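Local coordinates for protein glutathione transferase lambda1 (Populus trichocarpa, PDB 4PQH) that binds glutathione and probably transfers it to electrophilic compounds with release of a halide, a detoxification reaction of the glutathione transferase superfamily, at residues R29-Y34 with K56-D61; Y38-W43 with N215-E220. All coordinates share one frame; numbering follows the deposited sequence.

In the fold
Contacts 1 and 2 lie about 10 Å apart, centre to centre; both involve helix 37-48, and Trp43 is packed on from both. Along the chain the segments alternate: 29-34, 38-43, 56-61, then 215-220 near the end of the protein. Contact 1 pairs the two parallel strands of the beta-alpha-beta unit, and contact 2 joins the helix of that unit to the loop after helix 212-215. Leu30 packs on Val42, Ile32 on Ala39, and both Leu57 and Tyr34 on Trp43; the sheet and the C-terminal loop thus both pack on the helix. The glutathione-binding Cys36 falls between segments 29-34 and 38-43, which places both contacts beside the glutathione site.

Contact 1: residues R29-Y34 with K56-D61; sequences RLYISY and KLVPID
The carbonyl oxygen of Ile32 is gripped twice by the neighbouring strand: Ile60 N donates to Ile32 O at 2.8 Å, and Pro59 CA approaches Ile32 O at 3.2 Å in a CA-H...O contact. Further back, Leu30 N bonds to Lys56 O, Val58 N to Leu30 O, and Ile32 N to Val58 O at 3.0 Å, completing a regular parallel pairing. A water bridges Tyr34 N and Ile60 O, accepting from the first and donating to the second. Side by side with Tyr31, Val58 lays CG1 3.6 Å from Tyr31 CD2; CG1 stands anti to its own backbone N (chi1 -177°), while CG2 reaches Arg29 CB. Leu30 and Leu57 touch through their CD2 methyls. Pro59 CB sits over one face of the Tyr34 ring, 3.8 Å from its centroid, as a CH-pi contact, and Pro59 CG lies 3.5 Å from Tyr34 OH, which is hydrogen-bonded to Pro11 O. An alanine in place of Tyr34 would probably leave Pro59 without this aromatic cover and the Pro11 carbonyl without its hydroxyl partner. Leu30, Ile32 and Leu57 face helix 37-48, Tyr31 packs on helix 67-73, and strand 28-32 runs between the outermost strand 55-59 and the antiparallel strand 81-84.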
loop_
_atom_site.group_PDB
_atom_site.type_symbol
_atom_site.label_atom_id
_atom_site.label_comp_id
_atom_site.label_asym_id
_atom_site.label_seq_id
_atom_site.Cartn_x
_atom_site.Cartn_y
_atom_site.Cartn_z
ATOM N N ARG A 29 6.133 16.093 -0.145
ATOM C CA ARG A 29 4.870 15.823 0.533
ATOM C C ARG A 29 4.169 14.617 -0.061
ATOM O O ARG A 29 4.068 14.486 -1.280
ATOM C CB ARG A 29 3.951 17.042 0.454
ATOM C CG ARG A 29 4.497 18.255 1.170
ATOM C CD ARG A 29 3.573 19.456 1.059
ATOM N NE ARG A 29 4.128 20.580 1.802
ATOM C CZ ARG A 29 5.060 21.398 1.326
ATOM N NH1 ARG A 29 5.539 21.226 0.098
ATOM N NH2 ARG A 29 5.518 22.387 2.077
ATOM N N LEU A 30 3.687 13.737 0.812
ATOM C CA LEU A 30 2.902 12.589 0.403
ATOM C C LEU A 30 1.458 12.820 0.831
ATOM O O LEU A 30 1.145 12.826 2.024
ATOM C CB LEU A 30 3.450 11.321 1.050
ATOM C CG LEU A 30 2.612 10.056 0.873
ATOM C CD1 LEU A 30 2.443 9.705 -0.598
ATOM C CD2 LEU A 30 3.215 8.897 1.649
ATOM N N TYR A 31 0.578 13.026 -0.143
ATOM C CA TYR A 31 -0.825 13.296 0.158
ATOM C C TYR A 31 -1.579 11.989 0.300
ATOM O O TYR A 31 -1.557 11.145 -0.597
ATOM C CB TYR A 31 -1.458 14.182 -0.915
ATOM C CG TYR A 31 -0.819 15.548 -0.985
ATOM C CD1 TYR A 31 0.363 15.746 -1.694
ATOM C CD2 TYR A 31 -1.374 16.638 -0.323
ATOM C CE1 TYR A 31 0.966 16.976 -1.750
ATOM C CE2 TYR A 31 -0.771 17.893 -0.380
ATOM C CZ TYR A 31 0.399 18.051 -1.101
ATOM O OH TYR A 31 1.023 19.276 -1.170
ATOM N N ILE A 32 -2.227 11.816 1.448
ATOM C CA ILE A 32 -2.889 10.567 1.770
ATOM C C ILE A 32 -4.253 10.807 2.397
ATOM O O ILE A 32 -4.624 11.932 2.733
ATOM C CB ILE A 32 -2.068 9.720 2.786
ATOM C CG1 ILE A 32 -2.037 10.402 4.158
ATOM C CG2 ILE A 32 -0.650 9.463 2.293
ATOM C CD1 ILE A 32 -1.450 9.525 5.260
ATOM N N SER A 33 -4.997 9.721 2.533
ATOM C CA SER A 33 -6.085 9.633 3.487
ATOM C C SER A 33 -5.633 8.558 4.456
ATOM O O SER A 33 -5.077 7.546 4.027
ATOM C CB SER A 33 -7.381 9.212 2.796
ATOM O OG SER A 33 -8.323 8.728 3.735
ATOM N N TYR A 34 -5.842 8.774 5.752
ATOM C CA TYR A 34 -5.365 7.827 6.763
ATOM C C TYR A 34 -5.946 6.416 6.616
ATOM O O TYR A 34 -5.362 5.449 7.113
ATOM C CB TYR A 34 -5.625 8.355 8.179
ATOM C CG TYR A 34 -4.588 9.334 8.696
ATOM C CD1 TYR A 34 -3.228 9.038 8.654
ATOM C CD2 TYR A 34 -4.969 10.557 9.228
ATOM C CE1 TYR A 34 -2.287 9.931 9.133
ATOM C CE2 TYR A 34 -4.036 11.458 9.705
ATOM C CZ TYR A 34 -2.696 11.140 9.655
ATOM O OH TYR A 34 -1.772 12.039 10.133
ATOM N N LYS A 56 6.941 14.442 4.113
ATOM C CA LYS A 56 5.910 14.926 5.017
ATOM C C LYS A 56 4.547 14.361 4.636
ATOM O O LYS A 56 4.159 14.394 3.466
ATOM C CB LYS A 56 5.865 16.452 5.000
ATOM C CG LYS A 56 4.813 17.050 5.923
ATOM C CD LYS A 56 4.764 18.561 5.781
ATOM C CE LYS A 56 4.900 19.249 7.129
ATOM N NZ LYS A 56 5.003 20.730 6.993
ATOM N N LEU A 57 3.834 13.825 5.623
ATOM C CA LEU A 57 2.470 13.352 5.407
ATOM C C LEU A 57 1.498 14.524 5.359
ATOM O O LEU A 57 1.529 15.398 6.222
ATOM C CB LEU A 57 2.047 12.397 6.519
ATOM C CG LEU A 57 2.826 11.091 6.659
ATOM C CD1 LEU A 57 2.199 10.256 7.757
ATOM C CD2 LEU A 57 2.847 10.325 5.348
ATOM N N VAL A 58 0.648 14.542 4.338
ATOM C CA VAL A 58 -0.449 15.501 4.271
ATOM C C VAL A 58 -1.761 14.736 4.139
ATOM O O VAL A 58 -2.175 14.375 3.032
ATOM C CB VAL A 58 -0.299 16.495 3.100
ATOM C CG1 VAL A 58 -1.434 17.517 3.123
ATOM C CG2 VAL A 58 1.037 17.206 3.173
ATOM N N PRO A 59 -2.405 14.453 5.276
ATOM C CA PRO A 59 -3.664 13.705 5.248
ATOM C C PRO A 59 -4.851 14.611 4.974
ATOM O O PRO A 59 -4.962 15.696 5.551
ATOM C CB PRO A 59 -3.748 13.108 6.651
ATOM C CG PRO A 59 -2.973 14.058 7.510
ATOM C CD PRO A 59 -1.926 14.700 6.649
ATOM N N ILE A 60 -5.725 14.158 4.083
ATOM C CA ILE A 60 -6.941 14.895 3.782
ATOM C C ILE A 60 -8.153 14.016 4.053
ATOM O O ILE A 60 -8.054 12.788 4.112
ATOM C CB ILE A 60 -6.950 15.435 2.326
ATOM C CG1 ILE A 60 -7.007 14.290 1.310
ATOM C CG2 ILE A 60 -5.744 16.341 2.073
ATOM C CD1 ILE A 60 -7.144 14.764 -0.129
ATOM N N ASP A 61 -9.300 14.665 4.235
ATOM C CA ASP A 61 -10.562 13.996 4.517
ATOM C C ASP A 61 -11.298 13.897 3.192
ATOM O O ASP A 61 -11.735 14.904 2.665
ATOM C CB ASP A 61 -11.357 14.866 5.494
ATOM C CG ASP A 61 -12.680 14.246 5.919
ATOM O OD1 ASP A 61 -13.173 13.310 5.255
ATOM O OD2 ASP A 61 -13.237 14.720 6.930
HETATM O O HOH W 1 2.981 21.221 4.293
HETATM O O HOH W 2 -7.166 11.284 6.315
#

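Contact 2: residues Y38-W43 with N215-E220; sequences YAQRVW and NQTRHE. Unlike the reference sequence in segment 215-220: His219 (reference Arg). With GSH (glutathione), chain C.
Gln40 leaves helix 37-48 with CB directed toward Thr217, and its chain stays extended to the amide. CG is anti to the backbone N (chi1 -165°) and lies 3.5 Å from Thr217 OG1, with Thr217 CB a little farther off. CD follows at 3.7 Å from Thr217 OG1. At the tip the amide divides: OE1 accepts from Arg181, whereas NE2 donates to Thr217 OG1 at 2.9 Å, an almost straight bond (171° at the hydrogen) with the oxygen in the amide plane. NE2 also bonds to Glu180, so both amide atoms are engaged. Thr217 OG1 is held a second time, by Tyr214 O, three residues earlier. Its CG2 methyl serves a different partner, lying over the five-membered ring of Trp43 at 3.5 Å from the centroid, only 7° off the normal, in a CH-pi contact. The six-membered ring reaches the loop backbone, Trp43 CZ3 3.5 Å from Thr217 O and CZ2 3.7 Å from Gln216 O. At the start of the same helix, the Tyr38 ring receives glutathione CB1 over its centre, while glutathione O11 lies 3.4 Å from Tyr38 CD1. Here the helix is tied to loop 215-220; its place at the glutathione pocket, as first helix of the thioredoxin-like domain facing the helical C-terminal domain, is characteristic of the GST fold.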
loop_
_atom_site.group_PDB
_atom_site.type_symbol
_atom_site.label_atom_id
_atom_site.label_comp_id
_atom_site.label_asym_id
_atom_site.label_seq_id
_atom_site.Cartn_x
_atom_site.Cartn_y
_atom_site.Cartn_z
ATOM N N TYR A 38 -4.649 2.319 -0.905
ATOM C CA TYR A 38 -3.705 2.691 -1.952
ATOM C C TYR A 38 -2.650 3.640 -1.403
ATOM O O TYR A 38 -1.450 3.494 -1.679
ATOM C CB TYR A 38 -4.449 3.340 -3.122
ATOM C CG TYR A 38 -5.423 2.400 -3.774
ATOM C CD1 TYR A 38 -4.990 1.428 -4.665
ATOM C CD2 TYR A 38 -6.781 2.474 -3.493
ATOM C CE1 TYR A 38 -5.885 0.559 -5.257
ATOM C CE2 TYR A 38 -7.672 1.616 -4.076
ATOM C CZ TYR A 38 -7.228 0.665 -4.957
ATOM O OH TYR A 38 -8.135 -0.186 -5.534
ATOM N N ALA A 39 -3.095 4.602 -0.601
ATOM C CA ALA A 39 -2.182 5.545 0.033
ATOM C C ALA A 39 -1.301 4.843 1.067
ATOM O O ALA A 39 -0.117 5.170 1.221
ATOM C CB ALA A 39 -2.961 6.696 0.671
ATOM N N GLN A 40 -1.872 3.866 1.766
ATOM C CA GLN A 40 -1.111 3.116 2.755
ATOM C C GLN A 40 0.084 2.415 2.123
ATOM O O GLN A 40 1.139 2.336 2.744
ATOM C CB GLN A 40 -2.002 2.103 3.469
ATOM C CG GLN A 40 -1.386 1.549 4.746
ATOM C CD GLN A 40 -2.202 0.420 5.342
ATOM O OE1 GLN A 40 -3.273 0.074 4.824
ATOM N NE2 GLN A 40 -1.716 -0.155 6.438
ATOM N N ARG A 41 -0.061 1.913 0.897
ATOM C CA ARG A 41 1.079 1.324 0.179
ATOM C C ARG A 41 2.275 2.253 0.184
ATOM O O ARG A 41 3.410 1.835 0.433
ATOM C CB ARG A 41 0.713 1.070 -1.282
ATOM C CG ARG A 41 -0.230 -0.093 -1.530
ATOM C CD ARG A 41 -0.513 -0.207 -3.025
ATOM N NE ARG A 41 -1.168 -1.462 -3.396
ATOM C CZ ARG A 41 -1.902 -1.636 -4.492
ATOM N NH1 ARG A 41 -2.109 -0.627 -5.332
ATOM N NH2 ARG A 41 -2.426 -2.825 -4.745
ATOM N N VAL A 42 2.018 3.521 -0.090
ATOM C CA VAL A 42 3.090 4.490 -0.261
ATOM C C VAL A 42 3.634 4.934 1.094
ATOM O O VAL A 42 4.840 5.121 1.274
ATOM C CB VAL A 42 2.610 5.707 -1.098
ATOM C CG1 VAL A 42 3.795 6.548 -1.517
ATOM C CG2 VAL A 42 1.867 5.226 -2.346
ATOM N N TRP A 43 2.735 5.069 2.058
ATOM C CA TRP A 43 3.104 5.385 3.427
ATOM C C TRP A 43 4.022 4.287 4.004
ATOM O O TRP A 43 5.044 4.581 4.646
ATOM C CB TRP A 43 1.825 5.534 4.241
ATOM C CG TRP A 43 1.974 5.916 5.676
ATOM C CD1 TRP A 43 3.123 6.217 6.354
ATOM C CD2 TRP A 43 0.906 6.035 6.620
ATOM N NE1 TRP A 43 2.825 6.520 7.668
ATOM C CE2 TRP A 43 1.471 6.411 7.852
ATOM C CE3 TRP A 43 -0.480 5.866 6.535
ATOM C CZ2 TRP A 43 0.698 6.611 8.998
ATOM C CZ3 TRP A 43 -1.247 6.063 7.674
ATOM C CH2 TRP A 43 -0.655 6.433 8.887
ATOM N N ASN A 215 3.373 -1.729 10.623
ATOM C CA ASN A 215 2.444 -1.575 11.744
ATOM C C ASN A 215 2.104 -0.124 12.051
ATOM O O ASN A 215 0.972 0.198 12.429
ATOM C CB ASN A 215 3.005 -2.228 13.005
ATOM C CG ASN A 215 3.135 -3.727 12.875
ATOM O OD1 ASN A 215 2.370 -4.368 12.152
ATOM N ND2 ASN A 215 4.110 -4.297 13.576
ATOM N N GLN A 216 3.086 0.756 11.885
ATOM C CA GLN A 216 2.882 2.169 12.165
ATOM C C GLN A 216 1.915 2.845 11.206
ATOM O O GLN A 216 1.413 3.923 11.503
ATOM C CB GLN A 216 4.216 2.905 12.171
ATOM C CG GLN A 216 5.040 2.635 13.406
ATOM C CD GLN A 216 6.494 2.933 13.177
ATOM O OE1 GLN A 216 6.883 3.343 12.085
ATOM N NE2 GLN A 216 7.314 2.718 14.199
ATOM N N THR A 217 1.652 2.224 10.059
ATOM C CA THR A 217 0.709 2.812 9.103
ATOM C C THR A 217 -0.709 2.406 9.448
ATOM O O THR A 217 -1.662 2.782 8.760
ATOM C CB THR A 217 0.999 2.425 7.645
ATOM O OG1 THR A 217 0.773 1.021 7.459
ATOM C CG2 THR A 217 2.421 2.769 7.281
ATOM N N ARG A 218 -0.838 1.617 10.507
ATOM C CA ARG A 218 -2.143 1.314 11.072
ATOM C C ARG A 218 -2.432 2.303 12.199
ATOM O O ARG A 218 -3.517 2.296 12.778
ATOM C CB ARG A 218 -2.196 -0.134 11.575
ATOM C CG ARG A 218 -2.034 -1.174 10.472
ATOM C CD ARG A 218 -1.879 -2.591 11.020
ATOM N NE ARG A 218 -3.153 -3.296 11.155
ATOM C CZ ARG A 218 -3.307 -4.600 10.932
ATOM N NH1 ARG A 218 -2.268 -5.337 10.561
ATOM N NH2 ARG A 218 -4.496 -5.170 11.078
ATOM N N HIS A 219 -1.451 3.164 12.496
ATOM C CA HIS A 219 -1.592 4.209 13.516
ATOM C C HIS A 219 -2.489 5.330 13.018
ATOM O O HIS A 219 -2.778 5.426 11.825
ATOM C CB HIS A 219 -0.241 4.830 13.900
ATOM C CG HIS A 219 0.660 3.924 14.680
ATOM N ND1 HIS A 219 1.806 4.374 15.299
ATOM C CD2 HIS A 219 0.591 2.596 14.940
ATOM C CE1 HIS A 219 2.404 3.366 15.907
ATOM N NE2 HIS A 219 1.687 2.275 15.705
ATOM N N GLU A 220 -2.897 6.195 13.942
ATOM C CA GLU A 220 -3.780 7.316 13.634
ATOM C C GLU A 220 -3.502 8.480 14.587
ATOM O O GLU A 220 -2.936 8.280 15.663
ATOM C CB GLU A 220 -5.238 6.871 13.750
ATOM C CG GLU A 220 -5.636 6.423 15.146
ATOM C CD GLU A 220 -7.019 5.807 15.184
ATOM O OE1 GLU A 220 -7.644 5.686 14.107
ATOM O OE2 GLU A 220 -7.479 5.442 16.288
HETATM N N1 GSH C . -5.326 3.651 -8.978
HETATM C CA1 GSH C . -5.180 4.574 -7.868
HETATM C C1 GSH C . -3.920 4.194 -7.146
HETATM O O11 GSH C . -3.486 3.028 -7.263
HETATM O O12 GSH C . -3.308 5.034 -6.461
HETATM C CB1 GSH C . -6.390 4.488 -6.935
HETATM C CG1 GSH C . -6.433 5.611 -5.900
HETATM C CD1 GSH C . -7.787 5.634 -5.224
HETATM O OE1 GSH C . -8.845 4.890 -5.785
HETATM N N2 GSH C . -7.942 6.364 -4.118
HETATM C CA2 GSH C . -9.293 6.588 -3.616
HETATM C C2 GSH C . -9.689 8.027 -3.730
HETATM O O2 GSH C . -8.715 9.034 -3.667
HETATM C CB2 GSH C . -9.428 6.194 -2.154
HETATM S SG2 GSH C . -9.462 4.407 -1.859
HETATM N N3 GSH C . -10.980 8.309 -3.880
HETATM C CA3 GSH C . -11.404 9.695 -3.912
HETATM C C3 GSH C . -12.182 10.012 -5.165
HETATM O O31 GSH C . -12.726 11.129 -5.302
HETATM O O32 GSH C . -12.281 9.171 -6.085
#